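Local coordinates for protein fusion DH (Streptomyces sp. MJ635-86F5, PDB 6K97) that joins in one engineered chain the two halves of a split polyketide synthase dehydratase, which probably removes water from carrier-bound intermediates in cremimycin biosynthesis, at residues 295-298 / 304-307; 306-311 / 315-320; 130-135 / 141-146; 32-37 / 78-83. All coordinates share one frame; numbering follows the deposited sequence.

Followed from the N terminus, contacts 4, 3 and 1 come in series, contact 2 opens on the strand that closes contact 1, and none nests in or crosses another. Contact 4 closes first and spans the longest loop, tying residues 32-37 to helix 75-88 in the N-terminal half of the fusion. Contact 3 then closes the hairpin of strands 126-134 and 141-149, which packs on that helix: I130 CD1 lies 4.1 Å from L81 CB. Contacts 1 and 2 belong to the C-terminal hot-dog half. They are successive hairpins sharing L306 and S307, making strand 303-309 the middle of three. The centres of contacts 1 and 3 lie about 28 Å apart, on opposite sides of the chain's centre.

Contact 1 (295-298 / 304-307); sequences HITP and VSLS
T297 and S305 face each other as a hydrogen-bonded pair in an antiparallel beta hairpin, made by strands 291-298 and 303-309 in the C-terminal hot-dog half of the fused chain. Their backbones close a two-bond ring, with S305 N 2.8 Å from T297 O and T297 N 3.0 Å from S305 O. Both hydroxyls sit between their own backbone N and carbonyl carbon (chi1 63° in T297), which brings them tip to tip; S305 OG gives T297 OG1 a weak bond of 3.1 Å. The next ring is uneven: H295 N reaches S307 O at 2.8 Å, whereas the return bond from S307 N to H295 O is 3.1 Å and bent to 138° at the hydrogen. On the face of I296 and L306, the I296 and V304 side chains cross at a slant, with I296 CG2 3.8 Å from V304 CB. Helix 252-266 covers this apolar side, with A261 on I296 and L259 on L306. The other edge of strand 291-298 is held by strand 229-235, whose I230 bonds to the backbone of I296. With CG anti to the backbone N (chi1 -174°), the H295 ring swings toward strand 229-235, stacks with Y231 and bonds through NE2 to D229 OD2.

Contact 2 (306-311 / 315-320); sequences LSAVDA and AVVSVG
L306 and V319 run alongside each other on one face, the leucine CD1 3.7 Å from V319 CG2. This is the close-packed face of the contact, where A308 and V317 continue the apolar surface with A308 CB 4.0 Å from V317 CG1. L306, A308, V317 and V319 are all buried. The L306 side chain takes the position between its backbone N and carbonyl carbon (chi1 63°), and CG as well as CD1 thereby rests on the valine. Beneath them L306 and V319 pair regularly, V319 N to L306 O at 2.8 Å. The bond from A308 N to V317 O is equally short, 2.8 Å, but bent to 133° at the hydrogen, where a bulge begins. At the turn end D310 CB rests on CG2 of the buried V316 at 3.7 Å, and the D310 carboxylate turns to the connecting loop, where OD1 accepts a hydrogen bond from N314 N.

The face carrying S307 and S318 is looser and nearer to solvent, with S307 exposed and S318 partly so. They form a non-hydrogen-bonded pair whose CA atoms are 4.3 Å apart. Toward the turn, V309 CG1 reaches the backbone CA of an exposed A315.

Between these regions the register slips by one residue. A308 O is gripped by two donors, V316 N at 2.8 Å and V317 N at a longer 3.3 Å, and V316 has the backbone that such a slip needs (psi -55°). Strand 315-327 is also bonded on its other edge, V316 to H285 and S318 to R283. Two residues facing one across antiparallel strands define a classic beta bulge, here near the turn of a hairpin in the C-terminal hot-dog fold.

Contact 3 (130-135 / 141-146); sequences IRSHGE and VEHADG
S132 meets the H143 imidazole at its edge: OG lies near the ring plane, 2.5 Å from NE2, in a short hydrogen bond. S132 CB lies in plane at that edge too. One ring face carries V141 O, 3.6 Å above the plane and offset toward the rim. At the other nitrogen, ND1 bonds to T101 O, so polar partners at both nitrogens fix the ring's rotation. A leucine in place of H143 would probably leave S132 OG and T101 O without their shared partner and free the serine hydroxyl to turn.

A backbone bulge explains why the H143 side chain leans toward S132, with CG anti to the carbonyl carbon (chi1 -54°). I130 O accepts from both H143 N at 2.8 Å and A144 N at 3.2 Å, so two residues face one, a classic beta bulge. On its two sides the pairing is regular, with I130 N 2.8 Å from A144 O and V141 N 2.7 Å from S132 O. R131, on the other face, touches V141 O through CB at 3.3 Å; its extended chain runs out to W140, in a cation-pi contact, and to E42 O of the second subunit.

This hairpin of strands 126-134 and 141-149 belongs to the N-terminal half of the fusion. I130 packs on F78 and L81 of helix 75-88 and on L113 of strand 110-117, while A144 lies against L97 and L99 of strand 93-99.

Contact 4 (32-37 / 78-83); sequences TEHPLL and FVELAL
H34 and E80 form a buried histidine-carboxylate hydrogen bond, flanked by leucine packing, that fastens the loop before strand 39-42 to helix 75-88 in the N-terminal half of the fusion. The ring approaches from the loop and the carboxylate from the helix. NE2 of H34 donates a hydrogen bond to E80 OE2 at 2.7 Å, with 164° at the hydrogen, which accepts with its anti lone pair. Ring and carboxylate are nearly coplanar, 17° apart. A bend at chi2 of E80 (65°) helps turn the carboxylate to the ring edge.

The far side of the imidazole is held by its own loop: L36 N, tilted off the ring plane, bonds to H34 ND1 at 3.2 Å, and P35 CD lies over the rim of one face, 3.3 Å above the plane. Beside this polar pair L81 CD2 touches both leucines of the loop, 3.8 Å from L37 CG and 3.9 Å from L36 CB. A phenylalanine in place of H34 would probably leave E80 OE2 and L36 N without this partner and weaken the hold of the loop on the helix.

E80 has further donors in the other half of the construct, H249 N at OE2 and V250 N at OE1. Since ND1 accepts while NE2 donates, the bonding is consistent with a neutral imidazole protonated on NE2, and three N-H groups probably stabilise a charged, buried carboxylate.

Contact 1 (295-298 / 304-307)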
loop_
_atom_site.group_PDB
_atom_site.type_symbol
_atom_site.label_atom_id
_atom_site.label_comp_id
_atom_site.label_asym_id
_atom_site.label_seq_id
_atom_site.Cartn_x
_atom_site.Cartn_y
_atom_site.Cartn_z
ATOM N N HIS A 295 7.274 -24.523 -27.418
ATOM C CA HIS A 295 6.945 -25.946 -27.456
ATOM C C HIS A 295 5.783 -26.165 -26.510
ATOM O O HIS A 295 5.893 -25.914 -25.298
ATOM C CB HIS A 295 8.179 -26.774 -27.045
ATOM C CG HIS A 295 8.011 -28.258 -27.174
ATOM N ND1 HIS A 295 8.998 -29.152 -26.795
ATOM C CD2 HIS A 295 6.980 -29.018 -27.616
ATOM C CE1 HIS A 295 8.593 -30.390 -27.018
ATOM N NE2 HIS A 295 7.375 -30.338 -27.523
ATOM N N ILE A 296 4.652 -26.595 -27.063
ATOM C CA ILE A 296 3.464 -26.930 -26.264
ATOM C C ILE A 296 3.242 -28.422 -26.230
ATOM O O ILE A 296 3.216 -29.045 -27.290
ATOM C CB ILE A 296 2.213 -26.292 -26.878
ATOM C CG1 ILE A 296 2.450 -24.793 -27.035
ATOM C CG2 ILE A 296 0.968 -26.553 -26.002
ATOM C CD1 ILE A 296 1.376 -24.048 -27.806
ATOM N N THR A 297 3.096 -28.993 -25.038
ATOM C CA THR A 297 2.778 -30.445 -24.852
ATOM C C THR A 297 1.541 -30.641 -23.960
ATOM O O THR A 297 1.308 -29.851 -23.041
ATOM C CB THR A 297 3.934 -31.218 -24.192
ATOM O OG1 THR A 297 4.147 -30.691 -22.878
ATOM C CG2 THR A 297 5.233 -31.031 -24.984
ATOM N N PRO A 298 0.759 -31.704 -24.197
ATOM C CA PRO A 298 -0.453 -31.944 -23.380
ATOM C C PRO A 298 -0.101 -32.338 -21.967
ATOM O O PRO A 298 0.991 -32.851 -21.742
ATOM C CB PRO A 298 -1.122 -33.101 -24.086
ATOM C CG PRO A 298 0.006 -33.835 -24.731
ATOM C CD PRO A 298 0.946 -32.764 -25.204
ATOM N N VAL A 304 -2.285 -27.906 -20.786
ATOM C CA VAL A 304 -1.052 -28.037 -21.530
ATOM C C VAL A 304 0.103 -27.464 -20.754
ATOM O O VAL A 304 -0.070 -26.738 -19.756
ATOM C CB VAL A 304 -1.101 -27.303 -22.883
ATOM C CG1 VAL A 304 -2.181 -27.920 -23.768
ATOM C CG2 VAL A 304 -1.253 -25.805 -22.729
ATOM N N SER A 305 1.298 -27.835 -21.148
ATOM C CA SER A 305 2.419 -27.137 -20.566
ATOM C C SER A 305 3.220 -26.568 -21.686
ATOM O O SER A 305 3.061 -26.972 -22.828
ATOM C CB SER A 305 3.214 -28.035 -19.622
ATOM O OG SER A 305 3.951 -28.925 -20.349
ATOM N N LEU A 306 4.082 -25.639 -21.364
ATOM C CA LEU A 306 4.913 -25.083 -22.389
ATOM C C LEU A 306 6.264 -24.546 -21.951
ATOM O O LEU A 306 6.565 -24.331 -20.764
ATOM C CB LEU A 306 4.139 -24.035 -23.129
ATOM C CG LEU A 306 3.678 -22.814 -22.360
ATOM C CD1 LEU A 306 4.707 -21.718 -22.474
ATOM C CD2 LEU A 306 2.363 -22.337 -22.928
ATOM N N SER A 307 7.070 -24.330 -22.968
ATOM C CA SER A 307 8.493 -24.035 -22.818
ATOM C C SER A 307 8.838 -23.113 -23.993
ATOM O O SER A 307 8.349 -23.312 -25.108
ATOM C CB SER A 307 9.192 -25.370 -22.929
ATOM O OG SER A 307 10.538 -25.246 -22.784
#

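Contact 2 (306-311 / 315-320)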
loop_
_atom_site.group_PDB
_atom_site.type_symbol
_atom_site.label_atom_id
_atom_site.label_comp_id
_atom_site.label_asym_id
_atom_site.label_seq_id
_atom_site.Cartn_x
_atom_site.Cartn_y
_atom_site.Cartn_z
ATOM N N LEU A 306 4.082 -25.639 -21.364
ATOM C CA LEU A 306 4.913 -25.083 -22.389
ATOM C C LEU A 306 6.264 -24.546 -21.951
ATOM O O LEU A 306 6.565 -24.331 -20.764
ATOM C CB LEU A 306 4.139 -24.035 -23.129
ATOM C CG LEU A 306 3.678 -22.814 -22.360
ATOM C CD1 LEU A 306 4.707 -21.718 -22.474
ATOM C CD2 LEU A 306 2.363 -22.337 -22.928
ATOM N N SER A 307 7.070 -24.330 -22.968
ATOM C CA SER A 307 8.493 -24.035 -22.818
ATOM C C SER A 307 8.838 -23.113 -23.993
ATOM O O SER A 307 8.349 -23.312 -25.108
ATOM C CB SER A 307 9.192 -25.370 -22.929
ATOM O OG SER A 307 10.538 -25.246 -22.784
ATOM N N ALA A 308 9.612 -22.075 -23.755
ATOM C CA ALA A 308 9.875 -21.140 -24.823
ATOM C C ALA A 308 11.254 -20.497 -24.820
ATOM O O ALA A 308 11.694 -19.998 -23.813
ATOM C CB ALA A 308 8.832 -20.077 -24.781
ATOM N N VAL A 309 11.880 -20.434 -25.976
ATOM C CA VAL A 309 13.136 -19.746 -26.156
ATOM C C VAL A 309 12.865 -18.519 -27.054
ATOM O O VAL A 309 11.774 -18.400 -27.624
ATOM C CB VAL A 309 14.189 -20.696 -26.790
ATOM C CG1 VAL A 309 14.330 -21.975 -25.967
ATOM C CG2 VAL A 309 13.810 -21.058 -28.235
ATOM N N ASP A 310 13.799 -17.561 -27.104
ATOM C CA ASP A 310 13.634 -16.358 -27.917
ATOM C C ASP A 310 14.283 -16.638 -29.262
ATOM O O ASP A 310 14.750 -17.755 -29.491
ATOM C CB ASP A 310 14.244 -15.128 -27.229
ATOM C CG ASP A 310 15.784 -15.239 -27.000
ATOM O OD1 ASP A 310 16.445 -16.199 -27.508
ATOM O OD2 ASP A 310 16.320 -14.352 -26.267
ATOM N N ALA A 311 14.344 -15.647 -30.148
ATOM C CA ALA A 311 14.831 -15.866 -31.529
ATOM C C ALA A 311 16.305 -16.288 -31.617
ATOM O O ALA A 311 16.718 -16.824 -32.635
ATOM C CB ALA A 311 14.601 -14.621 -32.395
ATOM N N ALA A 315 16.641 -19.508 -23.415
ATOM C CA ALA A 315 15.432 -19.910 -22.717
ATOM C C ALA A 315 14.757 -18.663 -22.096
ATOM O O ALA A 315 15.416 -17.870 -21.455
ATOM C CB ALA A 315 15.806 -20.908 -21.648
ATOM N N VAL A 316 13.471 -18.463 -22.299
ATOM C CA VAL A 316 12.804 -17.278 -21.781
ATOM C C VAL A 316 11.817 -17.646 -20.694
ATOM O O VAL A 316 11.858 -17.071 -19.606
ATOM C CB VAL A 316 12.040 -16.533 -22.877
ATOM C CG1 VAL A 316 11.113 -15.464 -22.320
ATOM C CG2 VAL A 316 13.003 -15.938 -23.855
ATOM N N VAL A 317 10.884 -18.542 -20.987
ATOM C CA VAL A 317 9.876 -18.874 -19.994
ATOM C C VAL A 317 9.450 -20.277 -20.130
ATOM O O VAL A 317 9.435 -20.833 -21.233
ATOM C CB VAL A 317 8.667 -17.935 -20.096
ATOM C CG1 VAL A 317 8.100 -17.938 -21.473
ATOM C CG2 VAL A 317 7.589 -18.296 -19.102
ATOM N N SER A 318 9.124 -20.875 -19.002
ATOM C CA SER A 318 8.434 -22.163 -18.994
ATOM C C SER A 318 7.210 -22.131 -18.056
ATOM O O SER A 318 7.189 -21.343 -17.094
ATOM C CB SER A 318 9.423 -23.277 -18.617
ATOM O OG SER A 318 9.701 -23.276 -17.261
ATOM N N VAL A 319 6.219 -22.984 -18.352
ATOM C CA VAL A 319 4.952 -23.069 -17.609
ATOM C C VAL A 319 4.711 -24.511 -17.323
ATOM O O VAL A 319 4.482 -25.300 -18.240
ATOM C CB VAL A 319 3.786 -22.494 -18.403
ATOM C CG1 VAL A 319 2.496 -22.465 -17.610
ATOM C CG2 VAL A 319 4.122 -21.093 -18.852
ATOM N N GLY A 320 4.766 -24.880 -16.046
ATOM C CA GLY A 320 4.495 -26.255 -15.645
ATOM C C GLY A 320 3.171 -26.680 -16.191
ATOM O O GLY A 320 3.049 -27.742 -16.738
#

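Contact 3 (130-135 / 141-146)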
loop_
_atom_site.group_PDB
_atom_site.type_symbol
_atom_site.label_atom_id
_atom_site.label_comp_id
_atom_site.label_asym_id
_atom_site.label_seq_id
_atom_site.Cartn_x
_atom_site.Cartn_y
_atom_site.Cartn_z
ATOM N N ILE A 130 -4.705 -10.708 -6.292
ATOM C CA ILE A 130 -4.931 -9.587 -7.217
ATOM C C ILE A 130 -6.407 -9.221 -7.223
ATOM O O ILE A 130 -7.312 -10.082 -7.326
ATOM C CB ILE A 130 -4.509 -9.929 -8.633
ATOM C CG1 ILE A 130 -3.058 -10.461 -8.666
ATOM C CG2 ILE A 130 -4.624 -8.705 -9.505
ATOM C CD1 ILE A 130 -2.593 -10.991 -10.015
ATOM N N ARG A 131 -6.653 -7.950 -7.029
ATOM C CA ARG A 131 -7.987 -7.455 -6.766
ATOM C C ARG A 131 -8.130 -6.045 -7.335
ATOM O O ARG A 131 -7.128 -5.372 -7.594
ATOM C CB ARG A 131 -8.269 -7.425 -5.273
ATOM C CG ARG A 131 -7.462 -6.324 -4.572
ATOM C CD ARG A 131 -7.704 -6.194 -3.101
ATOM N NE ARG A 131 -6.938 -5.067 -2.583
ATOM C CZ ARG A 131 -7.021 -4.610 -1.318
ATOM N NH1 ARG A 131 -6.268 -3.581 -0.955
ATOM N NH2 ARG A 131 -7.854 -5.152 -0.420
ATOM N N SER A 132 -9.370 -5.627 -7.561
ATOM C CA SER A 132 -9.639 -4.292 -8.093
ATOM C C SER A 132 -11.023 -3.836 -7.683
ATOM O O SER A 132 -11.836 -4.615 -7.129
ATOM C CB SER A 132 -9.568 -4.255 -9.627
ATOM O OG SER A 132 -10.694 -4.888 -10.236
ATOM N N HIS A 133 -11.261 -2.564 -7.917
ATOM C CA HIS A 133 -12.595 -2.040 -7.830
ATOM C C HIS A 133 -12.698 -0.789 -8.666
ATOM O O HIS A 133 -11.684 -0.068 -8.862
ATOM C CB HIS A 133 -13.047 -1.830 -6.367
ATOM C CG HIS A 133 -12.451 -0.638 -5.676
ATOM N ND1 HIS A 133 -12.626 0.648 -6.125
ATOM C CD2 HIS A 133 -11.792 -0.537 -4.501
ATOM C CE1 HIS A 133 -12.043 1.485 -5.293
ATOM N NE2 HIS A 133 -11.526 0.790 -4.300
ATOM N N GLY A 134 -13.921 -0.518 -9.135
ATOM C CA GLY A 134 -14.196 0.676 -9.950
ATOM C C GLY A 134 -13.860 1.964 -9.179
ATOM O O GLY A 134 -14.017 2.047 -7.940
ATOM N N GLU A 135 -13.387 2.970 -9.916
ATOM C CA GLU A 135 -12.878 4.210 -9.303
ATOM C C GLU A 135 -13.755 4.893 -8.270
ATOM O O GLU A 135 -13.212 5.447 -7.318
ATOM C CB GLU A 135 -12.474 5.237 -10.355
ATOM C CG GLU A 135 -10.973 5.377 -10.489
ATOM C CD GLU A 135 -10.573 6.744 -11.002
ATOM O OE1 GLU A 135 -11.149 7.781 -10.574
ATOM O OE2 GLU A 135 -9.666 6.777 -11.853
ATOM N N VAL A 141 -12.945 -6.589 -5.651
ATOM C CA VAL A 141 -13.253 -7.833 -6.309
ATOM C C VAL A 141 -11.946 -8.563 -6.516
ATOM O O VAL A 141 -11.006 -7.987 -7.024
ATOM C CB VAL A 141 -13.900 -7.592 -7.669
ATOM C CG1 VAL A 141 -14.212 -8.913 -8.348
ATOM C CG2 VAL A 141 -15.153 -6.735 -7.500
ATOM N N GLU A 142 -11.903 -9.822 -6.103
ATOM C CA GLU A 142 -10.728 -10.664 -6.233
ATOM C C GLU A 142 -10.731 -11.345 -7.613
ATOM O O GLU A 142 -11.694 -12.015 -7.951
ATOM C CB GLU A 142 -10.685 -11.715 -5.114
ATOM C CG GLU A 142 -9.394 -12.549 -5.175
ATOM C CD GLU A 142 -9.181 -13.519 -3.996
ATOM O OE1 GLU A 142 -8.905 -13.051 -2.869
ATOM O OE2 GLU A 142 -9.261 -14.756 -4.218
ATOM N N HIS A 143 -9.686 -11.101 -8.412
ATOM C CA HIS A 143 -9.553 -11.704 -9.726
ATOM C C HIS A 143 -8.594 -12.898 -9.736
ATOM O O HIS A 143 -8.726 -13.812 -10.534
ATOM C CB HIS A 143 -9.053 -10.649 -10.726
ATOM C CG HIS A 143 -9.887 -9.406 -10.758
ATOM N ND1 HIS A 143 -11.216 -9.421 -11.100
ATOM C CD2 HIS A 143 -9.592 -8.119 -10.430
ATOM C CE1 HIS A 143 -11.703 -8.192 -11.002
ATOM N NE2 HIS A 143 -10.737 -7.386 -10.584
ATOM N N ALA A 144 -7.618 -12.904 -8.837
ATOM C CA ALA A 144 -6.675 -14.009 -8.803
ATOM C C ALA A 144 -6.054 -14.156 -7.478
ATOM O O ALA A 144 -5.905 -13.178 -6.722
ATOM C CB ALA A 144 -5.590 -13.814 -9.838
ATOM N N ASP A 145 -5.683 -15.392 -7.165
ATOM C CA ASP A 145 -4.783 -15.615 -6.033
ATOM C C ASP A 145 -3.914 -16.842 -6.234
ATOM O O ASP A 145 -4.125 -17.638 -7.167
ATOM C CB ASP A 145 -5.557 -15.641 -4.714
ATOM C CG ASP A 145 -6.543 -16.704 -4.629
ATOM O OD1 ASP A 145 -6.595 -17.595 -5.493
ATOM O OD2 ASP A 145 -7.296 -16.643 -3.664
ATOM N N GLY A 146 -2.925 -16.982 -5.397
ATOM C CA GLY A 146 -1.947 -18.049 -5.589
ATOM C C GLY A 146 -0.760 -17.812 -4.690
ATOM O O GLY A 146 -0.879 -17.254 -3.608
#

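Contact 4 (32-37 / 78-83)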
loop_
_atom_site.group_PDB
_atom_site.type_symbol
_atom_site.label_atom_id
_atom_site.label_comp_id
_atom_site.label_asym_id
_atom_site.label_seq_id
_atom_site.Cartn_x
_atom_site.Cartn_y
_atom_site.Cartn_z
ATOM N N THR A 32 7.360 2.042 -8.711
ATOM C CA THR A 32 7.917 0.887 -9.395
ATOM C C THR A 32 7.910 1.183 -10.894
ATOM O O THR A 32 7.103 1.968 -11.354
ATOM C CB THR A 32 7.115 -0.386 -9.050
ATOM O OG1 THR A 32 7.864 -1.529 -9.455
ATOM C CG2 THR A 32 5.731 -0.420 -9.749
ATOM N N GLU A 33 8.781 0.557 -11.672
ATOM C CA GLU A 33 8.740 0.720 -13.146
ATOM C C GLU A 33 8.025 -0.482 -13.745
ATOM O O GLU A 33 8.573 -1.571 -13.801
ATOM C CB GLU A 33 10.148 0.871 -13.762
ATOM C CG GLU A 33 10.817 2.218 -13.463
ATOM C CD GLU A 33 11.346 2.381 -12.014
ATOM O OE1 GLU A 33 11.986 1.445 -11.466
ATOM O OE2 GLU A 33 11.136 3.467 -11.409
ATOM N N HIS A 34 6.793 -0.289 -14.182
ATOM C CA HIS A 34 6.075 -1.329 -14.925
ATOM C C HIS A 34 4.953 -0.690 -15.685
ATOM O O HIS A 34 4.391 0.255 -15.220
ATOM C CB HIS A 34 5.535 -2.365 -13.944
ATOM C CG HIS A 34 5.032 -3.603 -14.593
ATOM N ND1 HIS A 34 3.704 -3.791 -14.910
ATOM C CD2 HIS A 34 5.678 -4.703 -15.024
ATOM C CE1 HIS A 34 3.555 -4.972 -15.475
ATOM N NE2 HIS A 34 4.735 -5.546 -15.552
ATOM N N PRO A 35 4.556 -1.246 -16.832
ATOM C CA PRO A 35 3.451 -0.626 -17.583
ATOM C C PRO A 35 2.043 -0.624 -16.920
ATOM O O PRO A 35 1.228 0.193 -17.300
ATOM C CB PRO A 35 3.421 -1.416 -18.890
ATOM C CG PRO A 35 4.825 -1.949 -19.031
ATOM C CD PRO A 35 5.257 -2.274 -17.612
ATOM N N LEU A 36 1.756 -1.537 -15.996
ATOM C CA LEU A 36 0.452 -1.616 -15.293
ATOM C C LEU A 36 0.456 -1.262 -13.794
ATOM O O LEU A 36 -0.573 -1.247 -13.175
ATOM C CB LEU A 36 -0.112 -3.026 -15.421
ATOM C CG LEU A 36 -0.205 -3.527 -16.864
ATOM C CD1 LEU A 36 -0.532 -5.014 -16.973
ATOM C CD2 LEU A 36 -1.221 -2.734 -17.668
ATOM N N LEU A 37 1.613 -0.998 -13.197
ATOM C CA LEU A 37 1.699 -0.678 -11.777
ATOM C C LEU A 37 2.503 0.590 -11.604
ATOM O O LEU A 37 3.523 0.775 -12.262
ATOM C CB LEU A 37 2.340 -1.819 -11.018
ATOM C CG LEU A 37 1.572 -3.136 -11.083
ATOM C CD1 LEU A 37 2.386 -4.288 -10.546
ATOM C CD2 LEU A 37 0.275 -3.019 -10.325
ATOM N N PHE A 78 -2.771 -11.070 -15.745
ATOM C CA PHE A 78 -2.665 -11.348 -14.292
ATOM C C PHE A 78 -1.355 -12.100 -13.978
ATOM O O PHE A 78 -0.685 -11.855 -12.981
ATOM C CB PHE A 78 -3.851 -12.169 -13.831
ATOM C CG PHE A 78 -5.156 -11.413 -13.820
ATOM C CD1 PHE A 78 -5.307 -10.297 -13.025
ATOM C CD2 PHE A 78 -6.219 -11.817 -14.601
ATOM C CE1 PHE A 78 -6.493 -9.580 -13.037
ATOM C CE2 PHE A 78 -7.433 -11.126 -14.585
ATOM C CZ PHE A 78 -7.564 -10.028 -13.797
ATOM N N VAL A 79 -0.951 -12.981 -14.878
ATOM C CA VAL A 79 0.377 -13.597 -14.795
ATOM C C VAL A 79 1.496 -12.555 -14.789
ATOM O O VAL A 79 2.421 -12.635 -13.941
ATOM C CB VAL A 79 0.598 -14.544 -15.937
ATOM C CG1 VAL A 79 2.004 -15.085 -15.932
ATOM C CG2 VAL A 79 -0.356 -15.722 -15.802
ATOM N N GLU A 80 1.406 -11.568 -15.694
ATOM C CA GLU A 80 2.425 -10.559 -15.744
ATOM C C GLU A 80 2.511 -9.803 -14.379
ATOM O O GLU A 80 3.604 -9.543 -13.866
ATOM C CB GLU A 80 2.175 -9.596 -16.865
ATOM C CG GLU A 80 3.096 -8.355 -16.873
ATOM C CD GLU A 80 4.574 -8.668 -17.112
ATOM O OE1 GLU A 80 4.918 -9.843 -17.529
ATOM O OE2 GLU A 80 5.393 -7.731 -16.948
ATOM N N LEU A 81 1.343 -9.477 -13.813
ATOM C CA LEU A 81 1.330 -8.743 -12.577
ATOM C C LEU A 81 2.045 -9.547 -11.496
ATOM O O LEU A 81 2.855 -8.997 -10.789
ATOM C CB LEU A 81 -0.095 -8.458 -12.152
ATOM C CG LEU A 81 -0.778 -7.415 -13.031
ATOM C CD1 LEU A 81 -2.251 -7.366 -12.771
ATOM C CD2 LEU A 81 -0.153 -6.041 -12.894
ATOM N N ALA A 82 1.776 -10.858 -11.419
ATOM C CA ALA A 82 2.424 -11.716 -10.460
ATOM C C ALA A 82 3.949 -11.834 -10.713
ATOM O O ALA A 82 4.721 -11.856 -9.778
ATOM C CB ALA A 82 1.794 -13.090 -10.481
ATOM N N LEU A 83 4.353 -11.881 -11.974
ATOM C CA LEU A 83 5.769 -11.877 -12.312
ATOM C C LEU A 83 6.436 -10.620 -11.750
ATOM O O LEU A 83 7.503 -10.733 -11.141
ATOM C CB LEU A 83 6.002 -11.993 -13.821
ATOM C CG LEU A 83 5.619 -13.395 -14.364
ATOM C CD1 LEU A 83 5.582 -13.404 -15.884
ATOM C CD2 LEU A 83 6.552 -14.484 -13.846
#